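PDB 2X9Q: Cyclo(L-tyrosyl-L-tyrosyl) synthase from Mycobacterium tuberculosis, which probably joins two tyrosines delivered on tRNA into the cyclic dipeptide cyclo(L-Tyr-L-Tyr), an intermediate in mycocyclosin biosynthesis, without using ATP. Local coordinates for residues Ala83-Ser88 and Asp111-Val116; Ala198-Leu203 and Leu257-Met262. All blocks are in the same frame, centred on the assembly; numbering follows the deposited sequence.

Contact 1 of 2, residues Ala83-Ser88 and Asp111-Val116; sequences AVIGVS and DRVDFV
Ile85 and Phe115 lie side by side on one face of the sheet and point the same way, with the branch methyl Ile85 CG2 3.6 Å from ring atom Phe115 CE1. In Ile85, CG1 stands anti to the carbonyl carbon (chi1 -62°), leaving CG2 on the side of the ring, and CD1, at the end of the CG1 arm, is 3.7 Å from Val113 CG1. At the next ring atom, Phe115 CD1, Val87 CG2 comes to 3.8 Å, so the ring meets two aliphatic side chains of the neighbouring strand, both approaching obliquely. Helix 96-109 covers this face through Leu99, Leu102 and Trp105, and Ile151 and Val155 of helix 133-158 also pack on Phe115. The two strands and helix 96-109 between them form a beta-alpha-beta unit of the Rossmann-like HUP fold, which the family shares with class I aminoacyl-tRNA synthetases. Strand segments 83-87 and 112-116 run parallel, 18° apart, joined by five backbone hydrogen bonds in the usual parallel ladder; the bond from Asp114 N to Ala83 O is 2.8 Å long and nearly straight, at 173° at the hydrogen. On the opposite face Val84 CG1 meets Val116 CG2 at 4.0 Å, and Leu236 and Thr240 of helix 220-244 pack there. Asp114 shares that face: OD1 forms a salt bridge with Arg168, while OD2 is hydrogen-bonded to His82 NE2 and forms a salt bridge with Arg112 NH2 of the same strand. Strand 82-87 leads directly into Ser88, the nucleophile by similarity, whose OG is hydrogen-bonded to the OH of Tyr253, a residue assigned to substrate binding by similarity.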
loop_
_atom_site.group_PDB
_atom_site.type_symbol
_atom_site.label_atom_id
_atom_site.label_comp_id
_atom_site.label_asym_id
_atom_site.label_seq_id
_atom_site.Cartn_x
_atom_site.Cartn_y
_atom_site.Cartn_z
ATOM N N ALA A 83 0.433 8.729 -8.052
ATOM C CA ALA A 83 -0.243 7.659 -7.302
ATOM C C ALA A 83 0.686 6.432 -7.165
ATOM O O ALA A 83 1.394 6.023 -8.120
ATOM C CB ALA A 83 -1.599 7.270 -7.918
ATOM N N VAL A 84 0.628 5.817 -5.981
ATOM C CA VAL A 84 1.070 4.410 -5.823
ATOM C C VAL A 84 -0.177 3.538 -5.905
ATOM O O VAL A 84 -1.126 3.742 -5.162
ATOM C CB VAL A 84 1.744 4.195 -4.436
ATOM C CG1 VAL A 84 2.093 2.643 -4.206
ATOM C CG2 VAL A 84 3.055 5.037 -4.397
ATOM N N ILE A 85 -0.141 2.551 -6.800
ATOM C CA ILE A 85 -1.144 1.504 -6.888
ATOM C C ILE A 85 -0.459 0.251 -6.332
ATOM O O ILE A 85 0.365 -0.349 -7.030
ATOM C CB ILE A 85 -1.539 1.330 -8.353
ATOM C CG1 ILE A 85 -2.168 2.705 -8.814
ATOM C CG2 ILE A 85 -2.698 0.310 -8.532
ATOM C CD1 ILE A 85 -2.771 2.632 -10.241
ATOM N N GLY A 86 -0.726 -0.081 -5.076
ATOM C CA GLY A 86 -0.063 -1.222 -4.449
ATOM C C GLY A 86 -0.739 -2.491 -4.972
ATOM O O GLY A 86 -1.957 -2.473 -5.283
ATOM N N VAL A 87 0.046 -3.554 -5.169
ATOM C CA VAL A 87 -0.553 -4.789 -5.718
ATOM C C VAL A 87 -0.055 -5.954 -4.831
ATOM O O VAL A 87 1.087 -5.978 -4.494
ATOM C CB VAL A 87 -0.151 -5.015 -7.229
ATOM C CG1 VAL A 87 -0.859 -6.267 -7.760
ATOM C CG2 VAL A 87 -0.550 -3.812 -8.101
ATOM N N SER A 88 -0.961 -6.818 -4.359
ATOM C CA SER A 88 -0.650 -7.960 -3.483
ATOM C C SER A 88 -0.576 -9.239 -4.322
ATOM O O SER A 88 -1.447 -9.491 -5.123
ATOM C CB SER A 88 -1.798 -8.205 -2.508
ATOM O OG SER A 88 -2.051 -6.977 -1.853
ATOM N N ASP A 111 0.186 12.813 -12.943
ATOM C CA ASP A 111 1.316 12.951 -13.848
ATOM C C ASP A 111 2.162 11.690 -13.945
ATOM O O ASP A 111 2.765 11.384 -14.991
ATOM C CB ASP A 111 2.216 14.122 -13.521
ATOM C CG ASP A 111 1.468 15.484 -13.652
ATOM O OD1 ASP A 111 0.401 15.553 -14.309
ATOM O OD2 ASP A 111 1.916 16.422 -12.982
ATOM N N ARG A 112 2.247 10.957 -12.834
ATOM C CA ARG A 112 3.119 9.797 -12.806
ATOM C C ARG A 112 2.437 8.718 -11.929
ATOM O O ARG A 112 1.715 9.075 -10.980
ATOM C CB ARG A 112 4.428 10.303 -12.222
ATOM C CG ARG A 112 5.599 9.453 -12.487
ATOM C CD ARG A 112 6.813 9.737 -11.502
ATOM N NE ARG A 112 7.410 8.438 -11.140
ATOM C CZ ARG A 112 8.475 8.239 -10.369
ATOM N NH1 ARG A 112 9.137 9.269 -9.817
ATOM N NH2 ARG A 112 8.894 6.978 -10.180
ATOM N N VAL A 113 2.606 7.427 -12.255
ATOM C CA VAL A 113 1.915 6.338 -11.541
ATOM C C VAL A 113 2.908 5.225 -11.309
ATOM O O VAL A 113 3.607 4.794 -12.278
ATOM C CB VAL A 113 0.735 5.761 -12.313
ATOM C CG1 VAL A 113 0.127 4.508 -11.556
ATOM C CG2 VAL A 113 -0.330 6.809 -12.580
ATOM N N ASP A 114 3.019 4.741 -10.075
ATOM C CA ASP A 114 3.953 3.588 -9.783
ATOM C C ASP A 114 3.120 2.428 -9.213
ATOM O O ASP A 114 2.405 2.622 -8.187
ATOM C CB ASP A 114 5.034 3.952 -8.787
ATOM C CG ASP A 114 6.165 4.745 -9.410
ATOM O OD1 ASP A 114 7.097 4.115 -9.944
ATOM O OD2 ASP A 114 6.100 5.965 -9.456
ATOM N N PHE A 115 3.111 1.283 -9.906
ATOM C CA PHE A 115 2.515 0.090 -9.376
ATOM C C PHE A 115 3.644 -0.425 -8.504
ATOM O O PHE A 115 4.795 -0.410 -8.957
ATOM C CB PHE A 115 2.342 -0.983 -10.479
ATOM C CG PHE A 115 1.140 -0.842 -11.302
ATOM C CD1 PHE A 115 -0.087 -1.158 -10.770
ATOM C CD2 PHE A 115 1.234 -0.386 -12.636
ATOM C CE1 PHE A 115 -1.253 -1.105 -11.542
ATOM C CE2 PHE A 115 0.069 -0.286 -13.417
ATOM C CZ PHE A 115 -1.167 -0.665 -12.872
ATOM N N VAL A 116 3.351 -0.854 -7.274
ATOM C CA VAL A 116 4.390 -1.438 -6.408
ATOM C C VAL A 116 3.814 -2.782 -5.880
ATOM O O VAL A 116 2.796 -2.809 -5.256
ATOM C CB VAL A 116 4.696 -0.476 -5.226
ATOM C CG1 VAL A 116 5.668 -1.124 -4.278
ATOM C CG2 VAL A 116 5.291 0.915 -5.771
#

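Contact 2 of 2, residues Ala198-Leu203 and Leu257-Met262; sequences AVCQDL and LPLAEM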
loop_
_atom_site.group_PDB
_atom_site.type_symbol
_atom_site.label_atom_id
_atom_site.label_comp_id
_atom_site.label_asym_id
_atom_site.label_seq_id
_atom_site.Cartn_x
_atom_site.Cartn_y
_atom_site.Cartn_z
ATOM N N ALA A 198 0.563 -0.969 21.070
ATOM C CA ALA A 198 -0.753 -1.677 21.369
ATOM C C ALA A 198 -1.857 -1.258 20.376
ATOM O O ALA A 198 -2.631 -2.092 19.882
ATOM C CB ALA A 198 -1.182 -1.324 22.848
ATOM N N VAL A 199 -1.928 0.046 20.089
ATOM C CA VAL A 199 -2.871 0.519 19.046
ATOM C C VAL A 199 -2.617 -0.178 17.727
ATOM O O VAL A 199 -3.566 -0.674 17.156
ATOM C CB VAL A 199 -2.896 2.072 18.937
ATOM C CG1 VAL A 199 -3.949 2.567 17.809
ATOM C CG2 VAL A 199 -3.329 2.614 20.350
ATOM N N CYS A 200 -1.338 -0.224 17.276
ATOM C CA CYS A 200 -1.005 -0.934 16.017
ATOM C C CYS A 200 -1.356 -2.415 16.109
ATOM O O CYS A 200 -1.841 -2.959 15.120
ATOM C CB CYS A 200 0.488 -0.736 15.653
ATOM S SG CYS A 200 0.860 0.967 15.278
ATOM N N GLN A 201 -1.171 -3.086 17.270
ATOM C CA GLN A 201 -1.566 -4.531 17.339
ATOM C C GLN A 201 -3.058 -4.690 17.237
ATOM O O GLN A 201 -3.518 -5.662 16.629
ATOM C CB GLN A 201 -1.238 -5.256 18.664
ATOM C CG GLN A 201 0.151 -5.376 19.011
ATOM C CD GLN A 201 0.827 -6.556 18.314
ATOM O OE1 GLN A 201 0.212 -7.627 17.984
ATOM N NE2 GLN A 201 2.100 -6.360 18.066
ATOM N N ASP A 202 -3.842 -3.764 17.858
ATOM C CA ASP A 202 -5.267 -3.875 17.751
ATOM C C ASP A 202 -5.635 -3.769 16.258
ATOM O O ASP A 202 -6.506 -4.497 15.771
ATOM C CB ASP A 202 -6.011 -2.757 18.543
ATOM C CG ASP A 202 -7.472 -3.128 18.791
ATOM O OD1 ASP A 202 -7.707 -4.152 19.494
ATOM O OD2 ASP A 202 -8.384 -2.443 18.280
ATOM N N LEU A 203 -5.050 -2.783 15.567
ATOM C CA LEU A 203 -5.328 -2.555 14.114
ATOM C C LEU A 203 -4.888 -3.792 13.316
ATOM O O LEU A 203 -5.602 -4.215 12.466
ATOM C CB LEU A 203 -4.608 -1.247 13.639
ATOM C CG LEU A 203 -5.310 0.029 14.157
ATOM C CD1 LEU A 203 -4.546 1.315 13.871
ATOM C CD2 LEU A 203 -6.791 0.229 13.727
ATOM N N LEU A 257 -6.087 1.052 4.290
ATOM C CA LEU A 257 -4.918 0.597 4.989
ATOM C C LEU A 257 -5.240 0.358 6.490
ATOM O O LEU A 257 -5.902 1.197 7.103
ATOM C CB LEU A 257 -3.943 1.757 4.886
ATOM C CG LEU A 257 -2.642 1.592 5.634
ATOM C CD1 LEU A 257 -1.833 0.553 4.794
ATOM C CD2 LEU A 257 -1.964 3.024 5.828
ATOM N N PRO A 258 -4.741 -0.761 7.094
ATOM C CA PRO A 258 -5.029 -1.023 8.512
ATOM C C PRO A 258 -4.517 0.085 9.471
ATOM O O PRO A 258 -5.203 0.370 10.474
ATOM C CB PRO A 258 -4.254 -2.319 8.816
ATOM C CG PRO A 258 -4.177 -3.028 7.441
ATOM C CD PRO A 258 -3.912 -1.825 6.480
ATOM N N LEU A 259 -3.410 0.737 9.146
ATOM C CA LEU A 259 -2.905 1.803 10.005
ATOM C C LEU A 259 -3.434 3.211 9.634
ATOM O O LEU A 259 -3.043 4.213 10.277
ATOM C CB LEU A 259 -1.389 1.817 9.979
ATOM C CG LEU A 259 -0.772 0.528 10.584
ATOM C CD1 LEU A 259 0.624 0.870 10.728
ATOM C CD2 LEU A 259 -1.316 0.140 12.047
ATOM N N ALA A 260 -4.276 3.301 8.601
ATOM C CA ALA A 260 -4.803 4.628 8.185
ATOM C C ALA A 260 -5.339 5.498 9.289
ATOM O O ALA A 260 -5.077 6.690 9.320
ATOM C CB ALA A 260 -5.856 4.502 7.066
ATOM N N GLU A 261 -6.070 4.910 10.226
ATOM C CA GLU A 261 -6.673 5.623 11.300
ATOM C C GLU A 261 -5.655 6.336 12.149
ATOM O O GLU A 261 -5.963 7.354 12.793
ATOM C CB GLU A 261 -7.493 4.571 12.140
ATOM C CG GLU A 261 -8.059 5.117 13.391
ATOM C CD GLU A 261 -8.707 3.970 14.234
ATOM O OE1 GLU A 261 -9.736 3.471 13.805
ATOM O OE2 GLU A 261 -8.134 3.582 15.272
HETATM N N MSE A 262 -4.434 5.808 12.219
HETATM C CA MSE A 262 -3.358 6.501 12.933
HETATM C C MSE A 262 -2.578 7.482 12.009
HETATM O O MSE A 262 -2.362 8.671 12.355
HETATM C CB MSE A 262 -2.331 5.480 13.470
HETATM C CG MSE A 262 -1.197 6.141 14.183
HETATM SE SE MSE A 262 0.053 4.828 14.886
HETATM C CE MSE A 262 -1.143 4.078 16.298
#
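Apolar packing between a helix and a turn joins Ala198-Leu203, within helix 194-210, to Leu257-Met262, where the loop after strand 249-253 of the Rossmann-like domain turns into the short helix 260-263. No hydrogen bond crosses the interface, and it buries 354 Å² in all, the largest share on Leu203. A type I turn from Leu257 to Ala260, closed by the bond from Ala260 N to Leu257 O, presents Pro258 O toward the helix. Leu203 sits beyond the oxygen of that carbonyl, with its CB, CD1 and CD2 each 3.6 Å from Pro258 O. The same CD1 is 3.9 Å from Leu259 CD2, while the other branch, CD2, is 3.9 Å from Glu261 OE2, a van der Waals contact of a methyl with a carboxylate oxygen. Leu259 also touches Ile230 of helix 220-244, a substrate-binding residue by similarity, and thus faces both helix 194-210 and the helix that carries part of the predicted substrate site. The selenomethionine Met262 reaches across to Val199 and Cys200, about one helical turn before Leu203. Its chain is extended through chi1 and chi2, then bends at chi3 (-69°), which brings CE against both residues: CE lies 3.8 Å from Cys200 SG and 3.5 Å from Val199 CG1.

Overall arrangement
From the N terminus, contact 1 comes first: after strand 82-87 the chain leaves the sheet, runs through helix 96-109 and re-enters it as strand 112-117, closing a loop with 22 residues between the segments. The chain then runs through helix 133-158 and strand 165-169 before contact 2 opens at helix 194-210; this loop closes 53 residues later at Leu257-Met262, after helix 220-244 and strand 249-253. The loops are in series, neither nested nor crossed. The centres of contacts 1 and 2 lie about 22 Å apart, on opposite sides of the chain's centre. Contact 1 joins adjacent strands; contact 2 ties helix 194-210 to the loop after strand 249-253, a strand that neighbours strand 82-87.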